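Local atomic coordinates of Uly1 (Catenovulum maritimum, PDB entry 7DRQ), a protein that is an ulvan lyase of polysaccharide lyase family 24, a calcium-binding enzyme that probably cleaves the seaweed polysaccharide ulvan by elimination. Residues Asn58-Thr63 / Tyr79-Gly84; Tyr403-Asn408 / Val449-Gly454; Asp453-Tyr458 / Ile476-Ile481. One frame throughout, in Å; residues are numbered along the deposited sequence.

Contact 1 of 3, residues Asn58-Thr63 / Tyr79-Gly84; sequences NYVFMT and YNTLTG
Val60 and Tyr79 make an antiparallel hydrogen-bonded pair near the open end of the hairpin formed by strands 59-65 and 73-80: Val60 N reaches Tyr79 O at 2.8 Å, and Tyr79 N returns to Val60 O at 2.8 Å. Tyr59 and Asn80 follow as the non-hydrogen-bonded pair, and just past the strand end Thr81 N donates to Asn58 O (2.9 Å). The side-chain polar contacts gather on Asn80. Its CG is anti to the backbone N (chi1 -172°), which carries the amide toward Asn58; OD1 then takes two donors from opposite faces of the amide plane: Asn58 ND2 at 3.0 Å, standing 51° out of that plane, and Leu82 N at 2.8 Å, which closes an Asx turn. Water 1 accepts from Asn80 ND2 (2.8 Å) and more weakly from Asn58 ND2. An alanine in place of Asn80 would probably leave the Asn58 amide and Leu82 N without this shared acceptor and let the turn move more freely. Apolar contacts complete the pairing. Val60 CG2 lies at the edge of the Tyr79 ring, 4.0 Å from Tyr79 CD2. The CE methyl of Met62, a selenomethionine, rests on Tyr79 CB, while Leu82 CD1 covers Asn58 CG at 3.5 Å. Val60, Met62 and Tyr79 all meet Leu474 of strand 469-478. Strands 59-65 and 73-80 are the middle two of a four-stranded antiparallel sheet, a blade of the kind that builds a beta-propeller.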
loop_
_atom_site.group_PDB
_atom_site.type_symbol
_atom_site.label_atom_id
_atom_site.label_comp_id
_atom_site.label_asym_id
_atom_site.label_seq_id
_atom_site.Cartn_x
_atom_site.Cartn_y
_atom_site.Cartn_z
ATOM N N ASN A 58 5.819 17.631 -13.143
ATOM C CA ASN A 58 5.516 17.039 -14.443
ATOM C C ASN A 58 6.072 15.627 -14.611
ATOM O O ASN A 58 6.252 15.166 -15.746
ATOM C CB ASN A 58 6.036 17.943 -15.567
ATOM C CG ASN A 58 7.515 18.257 -15.431
ATOM O OD1 ASN A 58 7.916 19.028 -14.564
ATOM N ND2 ASN A 58 8.335 17.657 -16.295
ATOM N N TYR A 59 6.284 14.901 -13.526
ATOM C CA TYR A 59 6.898 13.582 -13.600
ATOM C C TYR A 59 5.999 12.558 -12.933
ATOM O O TYR A 59 5.512 12.787 -11.821
ATOM C CB TYR A 59 8.271 13.580 -12.931
ATOM C CG TYR A 59 9.231 14.596 -13.486
ATOM C CD1 TYR A 59 9.881 14.384 -14.695
ATOM C CD2 TYR A 59 9.504 15.768 -12.784
ATOM C CE1 TYR A 59 10.784 15.331 -15.197
ATOM C CE2 TYR A 59 10.390 16.707 -13.269
ATOM C CZ TYR A 59 11.026 16.488 -14.470
ATOM O OH TYR A 59 11.911 17.435 -14.939
ATOM N N VAL A 60 5.786 11.430 -13.604
ATOM C CA VAL A 60 5.097 10.289 -13.012
ATOM C C VAL A 60 6.137 9.214 -12.749
ATOM O O VAL A 60 6.757 8.705 -13.692
ATOM C CB VAL A 60 3.986 9.750 -13.930
ATOM C CG1 VAL A 60 3.193 8.670 -13.197
ATOM C CG2 VAL A 60 3.073 10.881 -14.363
ATOM N N PHE A 61 6.323 8.857 -11.479
ATOM C CA PHE A 61 7.270 7.825 -11.087
ATOM C C PHE A 61 6.522 6.519 -10.853
ATOM O O PHE A 61 5.526 6.497 -10.123
ATOM C CB PHE A 61 8.021 8.244 -9.822
ATOM C CG PHE A 61 8.939 9.419 -10.030
ATOM C CD1 PHE A 61 8.458 10.716 -9.936
ATOM C CD2 PHE A 61 10.282 9.223 -10.321
ATOM C CE1 PHE A 61 9.297 11.794 -10.126
ATOM C CE2 PHE A 61 11.130 10.302 -10.506
ATOM C CZ PHE A 61 10.636 11.588 -10.412
HETATM N N MSE A 62 6.983 5.443 -11.495
HETATM C CA MSE A 62 6.336 4.138 -11.379
HETATM C C MSE A 62 7.359 3.037 -11.159
HETATM O O MSE A 62 8.371 2.977 -11.854
HETATM C CB MSE A 62 5.508 3.843 -12.629
HETATM C CG MSE A 62 4.369 4.814 -12.825
HETATM SE SE MSE A 62 3.595 4.560 -14.621
HETATM C CE MSE A 62 4.775 5.690 -15.671
ATOM N N THR A 63 7.092 2.162 -10.193
ATOM C CA THR A 63 7.974 1.044 -9.899
ATOM C C THR A 63 7.360 -0.256 -10.399
ATOM O O THR A 63 6.148 -0.369 -10.577
ATOM C CB THR A 63 8.250 0.923 -8.400
ATOM O OG1 THR A 63 7.042 0.568 -7.719
ATOM C CG2 THR A 63 8.795 2.242 -7.832
ATOM N N TYR A 79 7.975 9.006 -16.242
ATOM C CA TYR A 79 7.305 9.549 -17.419
ATOM C C TYR A 79 7.182 11.061 -17.273
ATOM O O TYR A 79 6.738 11.559 -16.232
ATOM C CB TYR A 79 5.922 8.907 -17.591
ATOM C CG TYR A 79 5.051 9.613 -18.598
ATOM C CD1 TYR A 79 5.245 9.422 -19.960
ATOM C CD2 TYR A 79 4.045 10.481 -18.195
ATOM C CE1 TYR A 79 4.459 10.075 -20.896
ATOM C CE2 TYR A 79 3.242 11.142 -19.139
ATOM C CZ TYR A 79 3.462 10.930 -20.483
ATOM O OH TYR A 79 2.672 11.591 -21.414
ATOM N N ASN A 80 7.570 11.793 -18.319
ATOM C CA ASN A 80 7.511 13.249 -18.314
ATOM C C ASN A 80 6.228 13.653 -19.030
ATOM O O ASN A 80 6.090 13.431 -20.236
ATOM C CB ASN A 80 8.749 13.850 -18.986
ATOM C CG ASN A 80 8.821 15.367 -18.843
ATOM O OD1 ASN A 80 7.798 16.052 -18.776
ATOM N ND2 ASN A 80 10.038 15.899 -18.815
ATOM N N THR A 81 5.284 14.226 -18.279
ATOM C CA THR A 81 3.998 14.604 -18.854
ATOM C C THR A 81 4.126 15.741 -19.862
ATOM O O THR A 81 3.205 15.949 -20.658
ATOM C CB THR A 81 3.022 15.027 -17.757
ATOM O OG1 THR A 81 3.519 16.203 -17.091
ATOM C CG2 THR A 81 2.837 13.901 -16.731
ATOM N N LEU A 82 5.228 16.493 -19.821
ATOM C CA LEU A 82 5.412 17.607 -20.749
ATOM C C LEU A 82 5.986 17.165 -22.086
ATOM O O LEU A 82 5.670 17.763 -23.122
ATOM C CB LEU A 82 6.331 18.659 -20.134
ATOM C CG LEU A 82 5.855 19.293 -18.831
ATOM C CD1 LEU A 82 6.940 20.201 -18.265
ATOM C CD2 LEU A 82 4.537 20.033 -19.022
ATOM N N THR A 83 6.834 16.141 -22.094
ATOM C CA THR A 83 7.454 15.676 -23.324
ATOM C C THR A 83 6.853 14.383 -23.851
ATOM O O THR A 83 7.069 14.053 -25.021
ATOM C CB THR A 83 8.956 15.475 -23.111
ATOM O OG1 THR A 83 9.154 14.428 -22.146
ATOM C CG2 THR A 83 9.596 16.759 -22.590
ATOM N N GLY A 84 6.113 13.638 -23.024
ATOM C CA GLY A 84 5.641 12.333 -23.439
ATOM C C GLY A 84 6.690 11.245 -23.423
ATOM O O GLY A 84 6.401 10.126 -23.857
HETATM O O HOH W 1 10.843 18.552 -18.275
#

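Contact 2 of 3, residues Tyr403-Asn408 / Val449-Gly454; sequences YTAGEN and VHIHDG
Strands 403-405 and 449-452 run nearly the same way, 17° apart with axes 8.0 Å from each other at closest, and no hydrogen bond joins them directly, so side chains must bridge the gap. Tyr403 and Val449 reach toward each other tip to tip. Val449 CG1, anti to its backbone N (chi1 168°), sits over one face of the Tyr403 ring in a CH-pi contact, 3.6 Å from the ring centroid and 20° off its normal. It is displaced toward the rim, with Tyr403 CE1 the nearest ring atom at 3.4 Å. The phenol end of the ring also lies against Val449 CB and CG2. Beyond it, water 2 ties Tyr403 OH (2.8 Å) to Val449 N, from which it accepts at 2.9 Å. Each strand is outermost in its own antiparallel sheet, and the contact packs these two sheets, consecutive along the chain, against one another as neighbouring blades of a beta-propeller do. Ile412 of strand 408-415 also touches Tyr403, Val449 and Ile451. Farther along, Ile451 spreads its two branches over the other strand: CG1 meets Tyr403 CB at 4.0 Å, and CG2 touches Ala405 CB and Thr404 O. Strand 403-405 then reverses through a type II' turn from Ala405 to Asn408, where Gly406 takes the positive phi. Asn408 O is gripped twice there, by Ala405 N and by Thr404 OG1 at 2.6 Å.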
loop_
_atom_site.group_PDB
_atom_site.type_symbol
_atom_site.label_atom_id
_atom_site.label_comp_id
_atom_site.label_asym_id
_atom_site.label_seq_id
_atom_site.Cartn_x
_atom_site.Cartn_y
_atom_site.Cartn_z
ATOM N N TYR A 403 -11.633 6.844 -3.108
ATOM C CA TYR A 403 -10.749 7.944 -3.446
ATOM C C TYR A 403 -11.499 9.263 -3.275
ATOM O O TYR A 403 -12.725 9.291 -3.121
ATOM C CB TYR A 403 -10.230 7.786 -4.884
ATOM C CG TYR A 403 -9.646 6.418 -5.105
ATOM C CD1 TYR A 403 -8.345 6.132 -4.703
ATOM C CD2 TYR A 403 -10.397 5.396 -5.680
ATOM C CE1 TYR A 403 -7.805 4.882 -4.885
ATOM C CE2 TYR A 403 -9.858 4.139 -5.867
ATOM C CZ TYR A 403 -8.563 3.889 -5.462
ATOM O OH TYR A 403 -8.007 2.643 -5.652
ATOM N N THR A 404 -10.760 10.374 -3.316
ATOM C CA THR A 404 -11.423 11.662 -3.169
ATOM C C THR A 404 -10.691 12.734 -3.956
ATOM O O THR A 404 -9.469 12.688 -4.131
ATOM C CB THR A 404 -11.555 12.081 -1.689
ATOM O OG1 THR A 404 -12.478 13.175 -1.584
ATOM C CG2 THR A 404 -10.193 12.491 -1.077
ATOM N N ALA A 405 -11.471 13.689 -4.454
ATOM C CA ALA A 405 -10.941 14.880 -5.097
ATOM C C ALA A 405 -12.053 15.909 -5.102
ATOM O O ALA A 405 -13.218 15.562 -5.308
ATOM C CB ALA A 405 -10.445 14.609 -6.528
ATOM N N GLY A 406 -11.692 17.165 -4.851
ATOM C CA GLY A 406 -12.708 18.196 -4.764
ATOM C C GLY A 406 -13.744 17.836 -3.725
ATOM O O GLY A 406 -13.428 17.276 -2.672
ATOM N N GLU A 407 -15.008 18.119 -4.029
ATOM C CA GLU A 407 -16.057 17.812 -3.067
ATOM C C GLU A 407 -16.522 16.363 -3.123
ATOM O O GLU A 407 -17.472 16.012 -2.410
ATOM C CB GLU A 407 -17.255 18.739 -3.291
ATOM C CG GLU A 407 -17.982 18.508 -4.597
ATOM C CD GLU A 407 -19.309 19.250 -4.662
ATOM O OE1 GLU A 407 -19.664 19.945 -3.691
ATOM O OE2 GLU A 407 -20.010 19.123 -5.680
ATOM N N ASN A 408 -15.893 15.509 -3.932
ATOM C CA ASN A 408 -16.439 14.194 -4.239
ATOM C C ASN A 408 -15.612 13.058 -3.651
ATOM O O ASN A 408 -14.436 13.212 -3.312
ATOM C CB ASN A 408 -16.533 13.988 -5.756
ATOM C CG ASN A 408 -17.449 14.987 -6.410
ATOM O OD1 ASN A 408 -18.570 15.203 -5.953
ATOM N ND2 ASN A 408 -16.973 15.618 -7.473
ATOM N N VAL A 449 -4.457 3.010 -8.362
ATOM C CA VAL A 449 -4.944 4.372 -8.547
ATOM C C VAL A 449 -4.065 5.335 -7.761
ATOM O O VAL A 449 -3.720 5.064 -6.604
ATOM C CB VAL A 449 -6.405 4.466 -8.068
ATOM C CG1 VAL A 449 -6.845 5.922 -7.958
ATOM C CG2 VAL A 449 -7.316 3.657 -8.979
ATOM N N HIS A 450 -3.723 6.468 -8.380
ATOM C CA HIS A 450 -3.121 7.604 -7.688
ATOM C C HIS A 450 -3.845 8.866 -8.132
ATOM O O HIS A 450 -3.881 9.167 -9.325
ATOM C CB HIS A 450 -1.624 7.706 -7.989
ATOM C CG HIS A 450 -0.943 8.844 -7.290
ATOM N ND1 HIS A 450 -0.642 8.809 -5.946
ATOM C CD2 HIS A 450 -0.499 10.038 -7.746
ATOM C CE1 HIS A 450 -0.053 9.940 -5.599
ATOM N NE2 HIS A 450 0.054 10.701 -6.672
ATOM N N ILE A 451 -4.435 9.594 -7.181
ATOM C CA ILE A 451 -5.114 10.855 -7.463
ATOM C C ILE A 451 -4.139 11.989 -7.180
ATOM O O ILE A 451 -3.535 12.037 -6.100
ATOM C CB ILE A 451 -6.389 11.004 -6.611
ATOM C CG1 ILE A 451 -7.298 9.775 -6.765
ATOM C CG2 ILE A 451 -7.118 12.303 -6.968
ATOM C CD1 ILE A 451 -7.719 9.504 -8.188
ATOM N N HIS A 452 -3.980 12.905 -8.133
ATOM C CA HIS A 452 -3.048 14.010 -7.934
ATOM C C HIS A 452 -3.515 15.206 -8.747
ATOM O O HIS A 452 -3.674 15.099 -9.965
ATOM C CB HIS A 452 -1.629 13.594 -8.332
ATOM C CG HIS A 452 -0.635 14.710 -8.302
ATOM N ND1 HIS A 452 0.057 15.054 -7.163
ATOM C CD2 HIS A 452 -0.216 15.560 -9.269
ATOM C CE1 HIS A 452 0.864 16.064 -7.429
ATOM N NE2 HIS A 452 0.715 16.393 -8.698
ATOM N N ASP A 453 -3.743 16.335 -8.073
ATOM C CA ASP A 453 -4.087 17.598 -8.728
ATOM C C ASP A 453 -5.287 17.443 -9.659
ATOM O O ASP A 453 -5.258 17.844 -10.822
ATOM C CB ASP A 453 -2.881 18.154 -9.484
ATOM C CG ASP A 453 -2.937 19.664 -9.644
ATOM O OD1 ASP A 453 -3.876 20.285 -9.098
ATOM O OD2 ASP A 453 -2.040 20.227 -10.315
ATOM N N GLY A 454 -6.351 16.842 -9.137
ATOM C CA GLY A 454 -7.573 16.707 -9.904
ATOM C C GLY A 454 -7.538 15.706 -11.036
ATOM O O GLY A 454 -8.474 15.679 -11.840
HETATM O O HOH W 2 -5.429 1.616 -6.068
#

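Contact 3 of 3, residues Asp453-Tyr458 / Ile476-Ile481; sequences DGKLYY and IINLDI
The Tyr457 ring carries Ile476 over one face: the CG2 methyl stands 4.3 Å from the ring centroid, 28° off the normal, in a CH-pi contact. Ile476 CG1, anti to its carbonyl carbon (chi1 -55°), comes 3.8 Å from Tyr457 CD2, so both branches meet the ring. A second flat group, the Asn478 amide, turns its ND2 to Lys455 CE at 3.7 Å. Its OD1 accepts from Asp480 N at 2.8 Å, an Asx turn that bends the chain where the strand ends. Both Lys455 NZ and Asn478 ND2 go on to the carboxylate of Glu5, the former as a salt bridge. Strands 455-462 and 469-478 form an antiparallel hairpin, and strand 3-15 pairs with the other edge of strand 469-478, so the N-terminal strand completes the C-terminal sheet, the closure familiar from beta-propellers. Leu456 and Ile477 are the hydrogen-bonded pair, with Leu456 N to Ile477 O at 2.7 Å. On their face of the sheet the two side chains lie side by side, Leu456 CD2 3.7 Å from Ile477 CD1, and Leu479 CD2 extends the patch against Leu456 CB. Gly454 O takes Leu479 N at 3.1 Å and a proton of water 3, which donates also to Asn478 OD1 and accepts from Ile481 N.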
loop_
_atom_site.group_PDB
_atom_site.type_symbol
_atom_site.label_atom_id
_atom_site.label_comp_id
_atom_site.label_asym_id
_atom_site.label_seq_id
_atom_site.Cartn_x
_atom_site.Cartn_y
_atom_site.Cartn_z
ATOM N N ASP A 453 -3.743 16.335 -8.073
ATOM C CA ASP A 453 -4.087 17.598 -8.728
ATOM C C ASP A 453 -5.287 17.443 -9.659
ATOM O O ASP A 453 -5.258 17.844 -10.822
ATOM C CB ASP A 453 -2.881 18.154 -9.484
ATOM C CG ASP A 453 -2.937 19.664 -9.644
ATOM O OD1 ASP A 453 -3.876 20.285 -9.098
ATOM O OD2 ASP A 453 -2.040 20.227 -10.315
ATOM N N GLY A 454 -6.351 16.842 -9.137
ATOM C CA GLY A 454 -7.573 16.707 -9.904
ATOM C C GLY A 454 -7.538 15.706 -11.036
ATOM O O GLY A 454 -8.474 15.679 -11.840
ATOM N N LYS A 455 -6.499 14.879 -11.132
ATOM C CA LYS A 455 -6.427 13.866 -12.179
ATOM C C LYS A 455 -6.204 12.488 -11.574
ATOM O O LYS A 455 -5.608 12.343 -10.499
ATOM C CB LYS A 455 -5.318 14.178 -13.191
ATOM C CG LYS A 455 -5.514 15.539 -13.890
ATOM C CD LYS A 455 -4.553 15.728 -15.040
ATOM C CE LYS A 455 -4.800 17.062 -15.732
ATOM N NZ LYS A 455 -3.984 17.173 -16.970
ATOM N N LEU A 456 -6.700 11.484 -12.293
ATOM C CA LEU A 456 -6.561 10.075 -11.946
ATOM C C LEU A 456 -5.422 9.488 -12.777
ATOM O O LEU A 456 -5.457 9.543 -14.011
ATOM C CB LEU A 456 -7.873 9.323 -12.210
ATOM C CG LEU A 456 -7.842 7.814 -12.520
ATOM C CD1 LEU A 456 -7.280 7.044 -11.344
ATOM C CD2 LEU A 456 -9.235 7.263 -12.886
ATOM N N TYR A 457 -4.402 8.980 -12.098
ATOM C CA TYR A 457 -3.284 8.282 -12.719
ATOM C C TYR A 457 -3.521 6.803 -12.478
ATOM O O TYR A 457 -3.435 6.333 -11.339
ATOM C CB TYR A 457 -1.950 8.757 -12.130
ATOM C CG TYR A 457 -1.674 10.202 -12.479
ATOM C CD1 TYR A 457 -2.314 11.239 -11.799
ATOM C CD2 TYR A 457 -0.810 10.534 -13.526
ATOM C CE1 TYR A 457 -2.086 12.564 -12.135
ATOM C CE2 TYR A 457 -0.584 11.865 -13.879
ATOM C CZ TYR A 457 -1.223 12.872 -13.176
ATOM O OH TYR A 457 -1.000 14.192 -13.514
ATOM N N TYR A 458 -3.881 6.080 -13.538
ATOM C CA TYR A 458 -4.275 4.677 -13.429
ATOM C C TYR A 458 -3.151 3.835 -14.008
ATOM O O TYR A 458 -2.877 3.900 -15.207
ATOM C CB TYR A 458 -5.592 4.425 -14.167
ATOM C CG TYR A 458 -6.457 3.338 -13.577
ATOM C CD1 TYR A 458 -6.017 2.555 -12.519
ATOM C CD2 TYR A 458 -7.731 3.090 -14.101
ATOM C CE1 TYR A 458 -6.828 1.570 -11.981
ATOM C CE2 TYR A 458 -8.540 2.112 -13.578
ATOM C CZ TYR A 458 -8.092 1.348 -12.529
ATOM O OH TYR A 458 -8.930 0.379 -12.026
ATOM N N ILE A 476 -3.934 8.669 -17.849
ATOM C CA ILE A 476 -4.114 9.935 -17.143
ATOM C C ILE A 476 -5.508 10.433 -17.498
ATOM O O ILE A 476 -5.801 10.728 -18.666
ATOM C CB ILE A 476 -3.029 10.960 -17.488
ATOM C CG1 ILE A 476 -1.644 10.363 -17.217
ATOM C CG2 ILE A 476 -3.201 12.229 -16.653
ATOM C CD1 ILE A 476 -0.492 11.253 -17.682
ATOM N N ILE A 477 -6.376 10.488 -16.494
ATOM C CA ILE A 477 -7.792 10.763 -16.678
ATOM C C ILE A 477 -8.117 12.018 -15.882
ATOM O O ILE A 477 -7.860 12.082 -14.674
ATOM C CB ILE A 477 -8.663 9.573 -16.242
ATOM C CG1 ILE A 477 -8.447 8.363 -17.171
ATOM C CG2 ILE A 477 -10.126 9.966 -16.229
ATOM C CD1 ILE A 477 -8.963 7.029 -16.578
ATOM N N ASN A 478 -8.648 13.024 -16.568
ATOM C CA ASN A 478 -9.000 14.286 -15.933
ATOM C C ASN A 478 -10.325 14.130 -15.202
ATOM O O ASN A 478 -11.344 13.801 -15.817
ATOM C CB ASN A 478 -9.090 15.391 -16.989
ATOM C CG ASN A 478 -9.053 16.769 -16.386
ATOM O OD1 ASN A 478 -9.715 17.036 -15.385
ATOM N ND2 ASN A 478 -8.272 17.662 -16.987
ATOM N N LEU A 479 -10.319 14.368 -13.889
ATOM C CA LEU A 479 -11.552 14.229 -13.125
ATOM C C LEU A 479 -12.474 15.434 -13.256
ATOM O O LEU A 479 -13.571 15.412 -12.685
ATOM C CB LEU A 479 -11.232 13.967 -11.650
ATOM C CG LEU A 479 -10.489 12.650 -11.451
ATOM C CD1 LEU A 479 -10.044 12.464 -9.996
ATOM C CD2 LEU A 479 -11.373 11.502 -11.880
ATOM N N ASP A 480 -12.065 16.469 -13.995
ATOM C CA ASP A 480 -12.929 17.613 -14.275
ATOM C C ASP A 480 -13.440 18.249 -12.978
ATOM O O ASP A 480 -14.640 18.460 -12.790
ATOM C CB ASP A 480 -14.079 17.184 -15.190
ATOM C CG ASP A 480 -14.752 18.351 -15.892
ATOM O OD1 ASP A 480 -14.133 19.428 -16.025
ATOM O OD2 ASP A 480 -15.914 18.175 -16.299
ATOM N N ILE A 481 -12.509 18.540 -12.070
ATOM C CA ILE A 481 -12.832 19.112 -10.758
ATOM C C ILE A 481 -13.205 20.580 -10.913
ATOM O O ILE A 481 -12.400 21.384 -11.391
ATOM C CB ILE A 481 -11.651 18.954 -9.757
ATOM C CG1 ILE A 481 -11.437 17.485 -9.383
ATOM C CG2 ILE A 481 -11.872 19.790 -8.496
ATOM C CD1 ILE A 481 -12.704 16.749 -9.030
HETATM O O HOH W 3 -9.671 18.114 -12.597
#

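Overall arrangement
Contacts 1 and 3 are backbone-paired hairpins, partly buried, each within one antiparallel sheet. Contact 2 lies at the surface and joins two sheets mainly through side chains and a bridging water, with no direct hydrogen bond. Contacts 2 and 3 share Asp453 and Gly454, where strand 444-452 turns into 455-462; a probable hydrogen bond from Tyr457 N to His450 O pairs those strands, and Val449 packs on Leu456 and Tyr458. Contact 1 meets contact 3 through apolar groups, Val60 on Tyr457 and Tyr79 on Ile476, which brings a third sheet against the closing one. In both hairpins the side-chain polar contacts gather at the open end, where the second strand runs out and an asparagine forms an Asx turn.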